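Local coordinates for branched-chain alpha-ketoacid decarboxylase (Lactococcus lactis, PDB 2VBF), which probably decarboxylates branched-chain and aromatic alpha-keto acids to aldehydes, using thiamine diphosphate and a magnesium ion as cofactors, at residues Q384-L389 and N526-V531; R445-I450 and N471-I476; V518-R523 and Y543-V548. All coordinates share one frame; numbering follows the deposited sequence. Where two conformers were deposited one is given.

Contact 1 of 3, residues Q384-L389 and N526-V531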
loop_
_atom_site.group_PDB
_atom_site.type_symbol
_atom_site.label_atom_id
_atom_site.label_comp_id
_atom_site.label_asym_id
_atom_site.label_seq_id
_atom_site.Cartn_x
_atom_site.Cartn_y
_atom_site.Cartn_z
ATOM N N GLN A 384 -6.733 -32.111 -6.412
ATOM C CA GLN A 384 -6.953 -33.233 -7.343
ATOM C C GLN A 384 -8.072 -32.875 -8.319
ATOM O O GLN A 384 -7.956 -33.088 -9.534
ATOM C CB GLN A 384 -7.311 -34.507 -6.570
ATOM C CG GLN A 384 -7.306 -35.785 -7.417
ATOM C CD GLN A 384 -7.949 -36.964 -6.715
ATOM O OE1 GLN A 384 -8.160 -36.943 -5.506
ATOM N NE2 GLN A 384 -8.284 -37.998 -7.482
ATOM N N ALA A 385 -9.156 -32.315 -7.786
ATOM C CA ALA A 385 -10.282 -31.870 -8.595
ATOM C C ALA A 385 -9.897 -30.767 -9.582
ATOM O O ALA A 385 -10.267 -30.826 -10.752
ATOM C CB ALA A 385 -11.425 -31.404 -7.703
ATOM N N VAL A 386 -9.151 -29.763 -9.111
ATOM C CA VAL A 386 -8.713 -28.667 -9.983
ATOM C C VAL A 386 -7.816 -29.200 -11.111
ATOM O O VAL A 386 -7.975 -28.802 -12.267
ATOM C CB VAL A 386 -8.000 -27.530 -9.201
ATOM C CG1 VAL A 386 -7.413 -26.512 -10.165
ATOM C CG2 VAL A 386 -8.967 -26.846 -8.236
ATOM N N GLU A 387 -6.916 -30.122 -10.773
ATOM C CA GLU A 387 -6.008 -30.716 -11.757
ATOM C C GLU A 387 -6.780 -31.414 -12.866
ATOM O O GLU A 387 -6.484 -31.226 -14.043
ATOM C CB GLU A 387 -5.063 -31.716 -11.100
ATOM C CG GLU A 387 -4.062 -32.335 -12.079
ATOM C CD GLU A 387 -3.021 -33.173 -11.395
ATOM O OE1 GLU A 387 -3.404 -34.130 -10.691
ATOM O OE2 GLU A 387 -1.822 -32.895 -11.562
ATOM N N SER A 388 -7.762 -32.220 -12.473
ATOM C CA SER A 388 -8.614 -32.943 -13.419
ATOM C C SER A 388 -9.454 -31.992 -14.273
ATOM O O SER A 388 -9.494 -32.115 -15.502
ATOM C CB SER A 388 -9.525 -33.912 -12.651
ATOM O OG SER A 388 -10.085 -34.898 -13.506
ATOM N N LEU A 389 -10.095 -31.027 -13.626
ATOM C CA LEU A 389 -11.087 -30.181 -14.283
ATOM C C LEU A 389 -10.531 -28.942 -14.966
ATOM O O LEU A 389 -11.276 -28.256 -15.667
ATOM C CB LEU A 389 -12.167 -29.762 -13.283
ATOM C CG LEU A 389 -13.049 -30.902 -12.782
ATOM C CD1 LEU A 389 -13.876 -30.423 -11.600
ATOM C CD2 LEU A 389 -13.937 -31.426 -13.925
ATOM N N ASN A 526 -19.132 -32.739 -4.525
ATOM C CA ASN A 526 -20.150 -32.716 -5.586
ATOM C C ASN A 526 -20.492 -31.302 -6.017
ATOM O O ASN A 526 -20.633 -31.013 -7.210
ATOM C CB ASN A 526 -21.453 -33.386 -5.118
ATOM C CG ASN A 526 -21.391 -34.895 -5.159
ATOM O OD1 ASN A 526 -20.714 -35.484 -6.001
ATOM N ND2 ASN A 526 -22.117 -35.536 -4.247
ATOM N N GLU A 527 -20.658 -30.429 -5.027
ATOM C CA GLU A 527 -20.940 -29.027 -5.285
ATOM C C GLU A 527 -19.790 -28.370 -6.042
ATOM O O GLU A 527 -20.027 -27.593 -6.957
ATOM C CB GLU A 527 -21.198 -28.281 -3.978
ATOM C CG GLU A 527 -22.575 -28.550 -3.396
ATOM C CD GLU A 527 -22.678 -28.194 -1.929
ATOM O OE1 GLU A 527 -21.730 -27.598 -1.388
ATOM O OE2 GLU A 527 -23.718 -28.520 -1.309
ATOM N N PHE A 528 -18.559 -28.706 -5.671
ATOM C CA PHE A 528 -17.384 -28.140 -6.342
ATOM C C PHE A 528 -17.338 -28.499 -7.827
ATOM O O PHE A 528 -17.185 -27.627 -8.682
ATOM C CB PHE A 528 -16.082 -28.567 -5.684
ATOM C CG PHE A 528 -14.877 -27.978 -6.354
ATOM C CD1 PHE A 528 -14.514 -26.659 -6.110
ATOM C CD2 PHE A 528 -14.150 -28.710 -7.283
ATOM C CE1 PHE A 528 -13.429 -26.091 -6.766
ATOM C CE2 PHE A 528 -13.062 -28.152 -7.925
ATOM C CZ PHE A 528 -12.705 -26.839 -7.660
ATOM N N VAL A 529 -17.500 -29.785 -8.126
ATOM C CA VAL A 529 -17.528 -30.257 -9.511
ATOM C C VAL A 529 -18.665 -29.612 -10.308
ATOM O O VAL A 529 -18.441 -29.175 -11.439
ATOM C CB VAL A 529 -17.597 -31.804 -9.580
ATOM C CG1 VAL A 529 -17.885 -32.273 -11.000
ATOM C CG2 VAL A 529 -16.297 -32.400 -9.073
ATOM N N SER A 530 -19.861 -29.520 -9.722
ATOM C CA SER A 530 -21.017 -28.904 -10.395
ATOM C C SER A 530 -20.737 -27.451 -10.773
ATOM O O SER A 530 -20.914 -27.053 -11.922
ATOM C CB SER A 530 -22.276 -28.983 -9.515
ATOM O OG SER A 530 -23.397 -28.335 -10.121
ATOM N N VAL A 531 -20.275 -26.672 -9.800
ATOM C CA VAL A 531 -20.017 -25.250 -10.017
ATOM C C VAL A 531 -18.823 -25.016 -10.945
ATOM O O VAL A 531 -18.848 -24.116 -11.779
ATOM C CB VAL A 531 -19.779 -24.502 -8.685
ATOM C CG1 VAL A 531 -19.406 -23.062 -8.958
ATOM C CG2 VAL A 531 -21.023 -24.579 -7.793
#
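Ala-385, Val-386 and Leu-389 meet Phe-528 and Val-529 where two helices, 379-389 and 525-537, lie next to each other on one face of the parallel sheet in the C-terminal, thiamine diphosphate-binding alpha/beta domain. The axes of the two short segments approach to 11.0 Å and diverge by only 26°, so segments 384-389 and 526-531 point much the same way. No hydrogen bond links them; the join is wholly apolar.

Ala-385 comes first, its methyl directed at the opposite helix and set against one flank of the Phe-528 ring, with CB 3.6 Å from CE2. Phe-528 gets there because its CG lies anti to the backbone N (chi1 -179°), which carries the ring across the gap between the helices. Val-386, one residue on, offers a single branch: its CG2 stands 3.8 Å from Phe-528 CZ, at the far end of the ring. A turn after Ala-385, Leu-389 is directed across and spreads its CD1 between two partners, approaching Phe-528 CE2 at 4.4 Å and, more closely, the branch of Val-529 that lies beside its backbone N.

The Phe-528 ring is thus met by three side chains of the first helix, all obliquely. Toward the sheet it also meets the ring of Phe-475, while Val-522 and Leu-547 touch it from the strands beneath; Phe-370, on a loop, packs on Ala-385. Leu-389 and Val-529, both partly exposed, cross at about a right angle, with Leu-389 CD1 and Val-529 CG2 4.0 Å apart.

Contact 2 of 3, residues R445-I450 and N471-I476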
loop_
_atom_site.group_PDB
_atom_site.type_symbol
_atom_site.label_atom_id
_atom_site.label_comp_id
_atom_site.label_asym_id
_atom_site.label_seq_id
_atom_site.Cartn_x
_atom_site.Cartn_y
_atom_site.Cartn_z
ATOM N N ARG A 445 -8.662 -18.246 -20.217
ATOM C CA ARG A 445 -9.570 -18.170 -19.063
ATOM C C ARG A 445 -8.756 -18.281 -17.785
ATOM O O ARG A 445 -8.086 -19.280 -17.560
ATOM C CB ARG A 445 -10.636 -19.276 -19.085
ATOM C CG ARG A 445 -11.796 -19.096 -18.064
ATOM C CD ARG A 445 -12.963 -18.390 -18.708
ATOM N NE ARG A 445 -14.003 -17.913 -17.791
ATOM C CZ ARG A 445 -15.188 -18.494 -17.596
ATOM N NH1 ARG A 445 -15.497 -19.642 -18.193
ATOM N NH2 ARG A 445 -16.072 -17.932 -16.780
ATOM N N HIS A 446 -8.861 -17.259 -16.945
ATOM C CA HIS A 446 -8.171 -17.229 -15.667
ATOM C C HIS A 446 -8.995 -17.829 -14.541
ATOM O O HIS A 446 -10.175 -17.478 -14.354
ATOM C CB HIS A 446 -7.744 -15.806 -15.325
ATOM C CG HIS A 446 -6.568 -15.341 -16.122
ATOM N ND1 HIS A 446 -6.553 -15.369 -17.505
ATOM C CD2 HIS A 446 -5.367 -14.840 -15.741
ATOM C CE1 HIS A 446 -5.392 -14.901 -17.936
ATOM N NE2 HIS A 446 -4.649 -14.588 -16.885
ATOM N N LEU A 447 -8.347 -18.728 -13.813
ATOM C CA LEU A 447 -8.867 -19.339 -12.609
ATOM C C LEU A 447 -7.996 -18.868 -11.444
ATOM O O LEU A 447 -6.797 -19.148 -11.414
ATOM C CB LEU A 447 -8.807 -20.861 -12.722
ATOM C CG LEU A 447 -9.913 -21.532 -13.559
ATOM C CD1 LEU A 447 -9.831 -21.168 -15.037
ATOM C CD2 LEU A 447 -9.841 -23.025 -13.371
ATOM N N LEU A 448 -8.607 -18.123 -10.518
ATOM C CA LEU A 448 -7.935 -17.602 -9.320
ATOM C C LEU A 448 -8.279 -18.403 -8.077
ATOM O O LEU A 448 -9.449 -18.628 -7.792
ATOM C CB LEU A 448 -8.344 -16.149 -9.075
ATOM C CG LEU A 448 -7.840 -15.482 -7.789
ATOM C CD1 LEU A 448 -6.303 -15.397 -7.796
ATOM C CD2 LEU A 448 -8.469 -14.120 -7.601
ATOM N N PHE A 449 -7.244 -18.781 -7.335
ATOM C CA PHE A 449 -7.388 -19.374 -6.027
ATOM C C PHE A 449 -6.707 -18.455 -5.028
ATOM O O PHE A 449 -5.478 -18.314 -5.038
ATOM C CB PHE A 449 -6.768 -20.763 -6.005
ATOM C CG PHE A 449 -7.422 -21.712 -6.984
ATOM C CD1 PHE A 449 -8.539 -22.445 -6.612
ATOM C CD2 PHE A 449 -6.958 -21.816 -8.280
ATOM C CE1 PHE A 449 -9.163 -23.291 -7.514
ATOM C CE2 PHE A 449 -7.579 -22.666 -9.185
ATOM C CZ PHE A 449 -8.682 -23.401 -8.797
ATOM N N ILE A 450 -7.524 -17.826 -4.191
ATOM C CA ILE A 450 -7.055 -16.869 -3.194
ATOM C C ILE A 450 -7.706 -17.157 -1.838
ATOM O O ILE A 450 -8.887 -17.506 -1.767
ATOM C CB ILE A 450 -7.306 -15.412 -3.660
ATOM C CG1 ILE A 450 -6.660 -14.414 -2.687
ATOM C CG2 ILE A 450 -8.807 -15.111 -3.837
ATOM C CD1 ILE A 450 -6.606 -12.986 -3.241
ATOM N N ASN A 471 -14.279 -11.966 -17.174
ATOM C CA ASN A 471 -14.955 -13.224 -16.908
ATOM C C ASN A 471 -14.089 -14.312 -16.267
ATOM O O ASN A 471 -14.215 -15.476 -16.619
ATOM C CB ASN A 471 -15.547 -13.743 -18.215
ATOM C CG ASN A 471 -16.587 -12.830 -18.762
ATOM O OD1 ASN A 471 -17.431 -12.322 -18.014
ATOM N ND2 ASN A 471 -16.563 -12.617 -20.076
ATOM N N PRO A 472 -13.243 -13.951 -15.285
ATOM C CA PRO A 472 -12.448 -15.004 -14.664
ATOM C C PRO A 472 -13.311 -15.880 -13.762
ATOM O O PRO A 472 -14.439 -15.507 -13.441
ATOM C CB PRO A 472 -11.454 -14.210 -13.821
ATOM C CG PRO A 472 -12.236 -13.061 -13.385
ATOM C CD PRO A 472 -12.993 -12.655 -14.630
ATOM N N ILE A 473 -12.761 -17.013 -13.340
ATOM C CA ILE A 473 -13.399 -17.887 -12.368
ATOM C C ILE A 473 -12.578 -17.759 -11.077
ATOM O O ILE A 473 -11.406 -18.146 -11.036
ATOM C CB ILE A 473 -13.433 -19.349 -12.842
ATOM C CG1 ILE A 473 -14.140 -19.456 -14.206
ATOM C CG2 ILE A 473 -14.086 -20.254 -11.763
ATOM C CD1 ILE A 473 -13.967 -20.806 -14.886
ATOM N N CYS A 474 -13.190 -17.178 -10.049
ATOM C CA CYS A 474 -12.503 -16.848 -8.811
ATOM C C CYS A 474 -12.987 -17.753 -7.699
ATOM O O CYS A 474 -14.195 -17.833 -7.452
ATOM C CB CYS A 474 -12.771 -15.400 -8.439
ATOM S SG CYS A 474 -12.230 -14.235 -9.683
ATOM N N PHE A 475 -12.045 -18.431 -7.054
ATOM C CA PHE A 475 -12.301 -19.306 -5.906
ATOM C C PHE A 475 -11.709 -18.673 -4.655
ATOM O O PHE A 475 -10.498 -18.463 -4.588
ATOM C CB PHE A 475 -11.675 -20.682 -6.098
ATOM C CG PHE A 475 -12.254 -21.463 -7.234
ATOM C CD1 PHE A 475 -13.413 -22.213 -7.056
ATOM C CD2 PHE A 475 -11.642 -21.456 -8.472
ATOM C CE1 PHE A 475 -13.944 -22.944 -8.102
ATOM C CE2 PHE A 475 -12.172 -22.176 -9.533
ATOM C CZ PHE A 475 -13.321 -22.925 -9.349
ATOM N N ILE A 476 -12.560 -18.383 -3.676
ATOM C CA ILE A 476 -12.130 -17.791 -2.396
ATOM C C ILE A 476 -12.131 -18.907 -1.350
ATOM O O ILE A 476 -13.186 -19.493 -1.063
ATOM C CB ILE A 476 -13.054 -16.630 -1.934
ATOM C CG1 ILE A 476 -13.146 -15.521 -2.995
ATOM C CG2 ILE A 476 -12.563 -16.054 -0.595
ATOM C CD1 ILE A 476 -14.092 -15.793 -4.136
#
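Leu-447 to Ile-450 pair in parallel with Ile-473 to Ile-476, the segment axes 4.7 Å apart and 9° from aligned; four backbone bonds run alternately from each strand, from Ile-473 N to His-446 O at one end to Ile-450 N to Phe-475 O at the other. On one face, the Phe-449 and Phe-475 rings lie side by side with planes 4° apart, an offset pair that barely overlaps. Their closest approach is tight, Phe-449 CE1 to Phe-475 CD2 at 3.2 Å; Trp-383 meets Phe-449 edge-to-face. The other face carries Leu-448 beside Cys-474, and Ile-450 and Ile-476.

At the start of strand 445-451, Arg-445 bends at chi2 (94°) and reaches through NE to Asn-471 O, in the loop before strand 473-478, at 2.7 Å and in the guanidinium plane; NH2 adds a weak bond to the same oxygen. Ile-473 CG1 packs over one guanidinium face, 3.6 Å from NH2, and NH1 bonds Ala-535 O.

Asp-452 and Asn-479, which bind magnesium, follow the strands' C-terminal ends; the in-register pairing is consistent with holding them in place, while the carbonyls of Asn-471 and Ala-535 probably ease the cost of placing the guanidinium charge.

Contact 3 of 3, residues V518-R523 and Y543-V548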
loop_
_atom_site.group_PDB
_atom_site.type_symbol
_atom_site.label_atom_id
_atom_site.label_comp_id
_atom_site.label_asym_id
_atom_site.label_seq_id
_atom_site.Cartn_x
_atom_site.Cartn_y
_atom_site.Cartn_z
ATOM N N VAL A 518 -21.782 -14.512 -11.354
ATOM C CA VAL A 518 -22.490 -15.598 -10.681
ATOM C C VAL A 518 -21.745 -15.964 -9.396
ATOM O O VAL A 518 -20.570 -16.380 -9.433
ATOM C CB VAL A 518 -22.591 -16.839 -11.573
ATOM C CG1 VAL A 518 -23.340 -17.946 -10.848
ATOM C CG2 VAL A 518 -23.277 -16.487 -12.896
ATOM N N SER A 519 -22.433 -15.828 -8.266
ATOM C CA SER A 519 -21.836 -16.112 -6.959
ATOM C C SER A 519 -22.386 -17.391 -6.339
ATOM O O SER A 519 -23.580 -17.678 -6.454
ATOM C CB SER A 519 -22.042 -14.924 -6.023
ATOM O OG SER A 519 -21.455 -13.756 -6.590
ATOM N N LYS A 520 -21.503 -18.137 -5.673
ATOM C CA LYS A 520 -21.794 -19.463 -5.139
ATOM C C LYS A 520 -21.122 -19.682 -3.795
ATOM O O LYS A 520 -20.065 -19.120 -3.543
ATOM C CB LYS A 520 -21.256 -20.552 -6.074
ATOM C CG LYS A 520 -21.717 -20.490 -7.504
ATOM C CD LYS A 520 -23.155 -20.931 -7.643
ATOM C CE LYS A 520 -23.523 -21.114 -9.105
ATOM N NZ LYS A 520 -24.928 -21.574 -9.244
ATOM N N ILE A 521 -21.719 -20.535 -2.960
ATOM C CA ILE A 521 -21.031 -21.098 -1.792
ATOM C C ILE A 521 -20.939 -22.621 -1.962
ATOM O O ILE A 521 -21.942 -23.279 -2.216
ATOM C CB ILE A 521 -21.733 -20.774 -0.457
ATOM C CG1 ILE A 521 -21.813 -19.263 -0.233
ATOM C CG2 ILE A 521 -20.994 -21.423 0.698
ATOM C CD1 ILE A 521 -22.391 -18.864 1.135
ATOM N N VAL A 522 -19.734 -23.168 -1.822
ATOM C CA VAL A 522 -19.464 -24.592 -2.060
ATOM C C VAL A 522 -18.881 -25.235 -0.805
ATOM O O VAL A 522 -17.902 -24.736 -0.248
ATOM C CB VAL A 522 -18.487 -24.782 -3.255
ATOM C CG1 VAL A 522 -17.990 -26.229 -3.342
ATOM C CG2 VAL A 522 -19.148 -24.343 -4.553
ATOM N N ARG A 523 -19.481 -26.344 -0.367
ATOM C CA ARG A 523 -19.035 -27.068 0.828
ATOM C C ARG A 523 -18.581 -28.512 0.582
ATOM O O ARG A 523 -17.772 -29.043 1.352
ATOM C CB ARG A 523 -20.141 -27.053 1.893
ATOM C CG ARG A 523 -20.473 -25.660 2.419
ATOM C CD ARG A 523 -21.642 -25.688 3.395
ATOM N NE ARG A 523 -21.997 -24.356 3.898
ATOM C CZ ARG A 523 -21.418 -23.742 4.932
ATOM N NH1 ARG A 523 -20.434 -24.320 5.606
ATOM N NH2 ARG A 523 -21.828 -22.524 5.291
ATOM N N TYR A 543 -17.256 -15.773 -12.387
ATOM C CA TYR A 543 -17.723 -16.626 -11.307
ATOM C C TYR A 543 -16.972 -16.288 -10.017
ATOM O O TYR A 543 -15.756 -16.084 -10.036
ATOM C CB TYR A 543 -17.606 -18.106 -11.683
ATOM C CG TYR A 543 -18.765 -18.507 -12.552
ATOM C CD1 TYR A 543 -18.870 -18.023 -13.854
ATOM C CD2 TYR A 543 -19.789 -19.312 -12.064
ATOM C CE1 TYR A 543 -19.957 -18.350 -14.659
ATOM C CE2 TYR A 543 -20.877 -19.647 -12.861
ATOM C CZ TYR A 543 -20.952 -19.167 -14.156
ATOM O OH TYR A 543 -22.032 -19.487 -14.942
ATOM N N TRP A 544 -17.730 -16.198 -8.926
ATOM C CA TRP A 544 -17.218 -15.821 -7.611
ATOM C C TRP A 544 -17.672 -16.889 -6.611
ATOM O O TRP A 544 -18.823 -16.898 -6.163
ATOM C CB TRP A 544 -17.763 -14.453 -7.241
ATOM C CG TRP A 544 -17.127 -13.819 -6.050
ATOM C CD1 TRP A 544 -17.610 -13.790 -4.766
ATOM C CD2 TRP A 544 -15.889 -13.094 -6.028
ATOM N NE1 TRP A 544 -16.749 -13.091 -3.960
ATOM C CE2 TRP A 544 -15.683 -12.659 -4.702
ATOM C CE3 TRP A 544 -14.932 -12.783 -6.998
ATOM C CZ2 TRP A 544 -14.557 -11.920 -4.321
ATOM C CZ3 TRP A 544 -13.817 -12.049 -6.620
ATOM C CH2 TRP A 544 -13.642 -11.624 -5.287
ATOM N N ILE A 545 -16.761 -17.800 -6.290
ATOM C CA ILE A 545 -17.097 -19.042 -5.630
ATOM C C ILE A 545 -16.426 -19.128 -4.276
ATOM O O ILE A 545 -15.202 -19.281 -4.185
ATOM C CB ILE A 545 -16.670 -20.246 -6.498
ATOM C CG1 ILE A 545 -17.366 -20.191 -7.861
ATOM C CG2 ILE A 545 -16.949 -21.566 -5.780
ATOM C CD1 ILE A 545 -16.630 -20.979 -8.940
ATOM N N GLU A 546 -17.239 -19.053 -3.221
ATOM C CA GLU A 546 -16.729 -19.182 -1.865
ATOM C C GLU A 546 -16.622 -20.666 -1.517
ATOM O O GLU A 546 -17.639 -21.367 -1.442
ATOM C CB GLU A 546 -17.632 -18.437 -0.875
ATOM C CG GLU A 546 -17.183 -18.579 0.585
ATOM C CD GLU A 546 -18.061 -17.829 1.560
ATOM O OE1 GLU A 546 -18.943 -17.058 1.117
ATOM O OE2 GLU A 546 -17.842 -18.008 2.779
ATOM N N LEU A 547 -15.391 -21.143 -1.331
ATOM C CA LEU A 547 -15.131 -22.520 -0.891
ATOM C C LEU A 547 -14.982 -22.529 0.617
ATOM O O LEU A 547 -14.200 -21.749 1.167
ATOM C CB LEU A 547 -13.850 -23.072 -1.523
ATOM C CG LEU A 547 -13.759 -23.022 -3.050
ATOM C CD1 LEU A 547 -12.410 -23.575 -3.502
ATOM C CD2 LEU A 547 -14.919 -23.795 -3.706
ATOM N N VAL A 548 -15.718 -23.412 1.294
ATOM C CA VAL A 548 -15.577 -23.551 2.736
ATOM C C VAL A 548 -14.707 -24.767 3.065
ATOM O O VAL A 548 -15.000 -25.897 2.654
ATOM C CB VAL A 548 -16.948 -23.638 3.458
ATOM C CG1 VAL A 548 -16.734 -23.721 4.966
ATOM C CG2 VAL A 548 -17.807 -22.428 3.104
HETATM O O HOH W 1 -16.917 -27.571 3.463
#
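Val-518 to Val-522 pair with Tyr-543 to Leu-547 as the two parallel strands of a beta-alpha-beta unit, whose connecting helix is 525-537; strand 517-522 is one edge of this sheet within the chain.

Five backbone hydrogen bonds hold the strands, running alternately from each to the other. The first three donors are tilted from the carbonyl plane, Glu-546 N by 26° at 2.8 Å from Lys-520 O; the last two lie nearly on the C=O line, Val-548 N meeting Val-522 O at 3.0 Å with a C=O...N angle of 174°.

The aromatic contact is a CH-pi interaction at the start. Tyr-543 holds CG beside its backbone N (chi1 -80°), turning its ring under the neighbouring strand, and Val-518 CB sits over the face, 3.8 Å from the ring centroid. Val-518 CG2 reaches on toward Tyr-543 CZ and OH; the hydroxyl is hydrogen-bonded to Asp-538 OD2.

Apolar packing follows on the same face, toward helix 525-537. Val-522 works with two parts: CG2 meets Ile-545 CG2 at 3.7 Å, and CB meets Leu-547 CD2 at 3.7 Å.

The other face is mixed: Ser-519 and Trp-544, then Ile-521 and Glu-546. Glu-546 extends alongside Ile-521, whose CG1 and CD1 approach OE1 together, but the buried carboxylate is satisfied elsewhere, OE2 by Asn-478 and OE1 by Ser-504 N. At the end of the ladder Val-548 CG2 lies over one face of the Arg-523 guanidinium, offset toward its rim, and Val-548 CG1 is 3.8 Å from Arg-523 NH1. Past the last direct bond, one water donates to both chains, 2.7 Å from Arg-523 O and 2.7 Å from Val-548 O.

From the N terminus, residues 384-389 open contact 1, whose loop closes only at 526-531. Contact 2 is nested wholly within that loop, joining central strands 445-451 and 473-478. Contact 3 opens afterwards at 518-523, still inside the loop, and closes at 543-548 beyond it, so contacts 1 and 3 cross while 2 and 3 stand in series. Strands 473-478 and 542-548 are neighbours, probably hydrogen-bonded through Cys-474 N and Tyr-543 O, making contacts 2 and 3 parts of one sheet. The helices of contact 1 lie on it: Val-386 touches Phe-449, and Val-531 touches Ile-545 and Lys-520, tying the helical layer to both strand pairs.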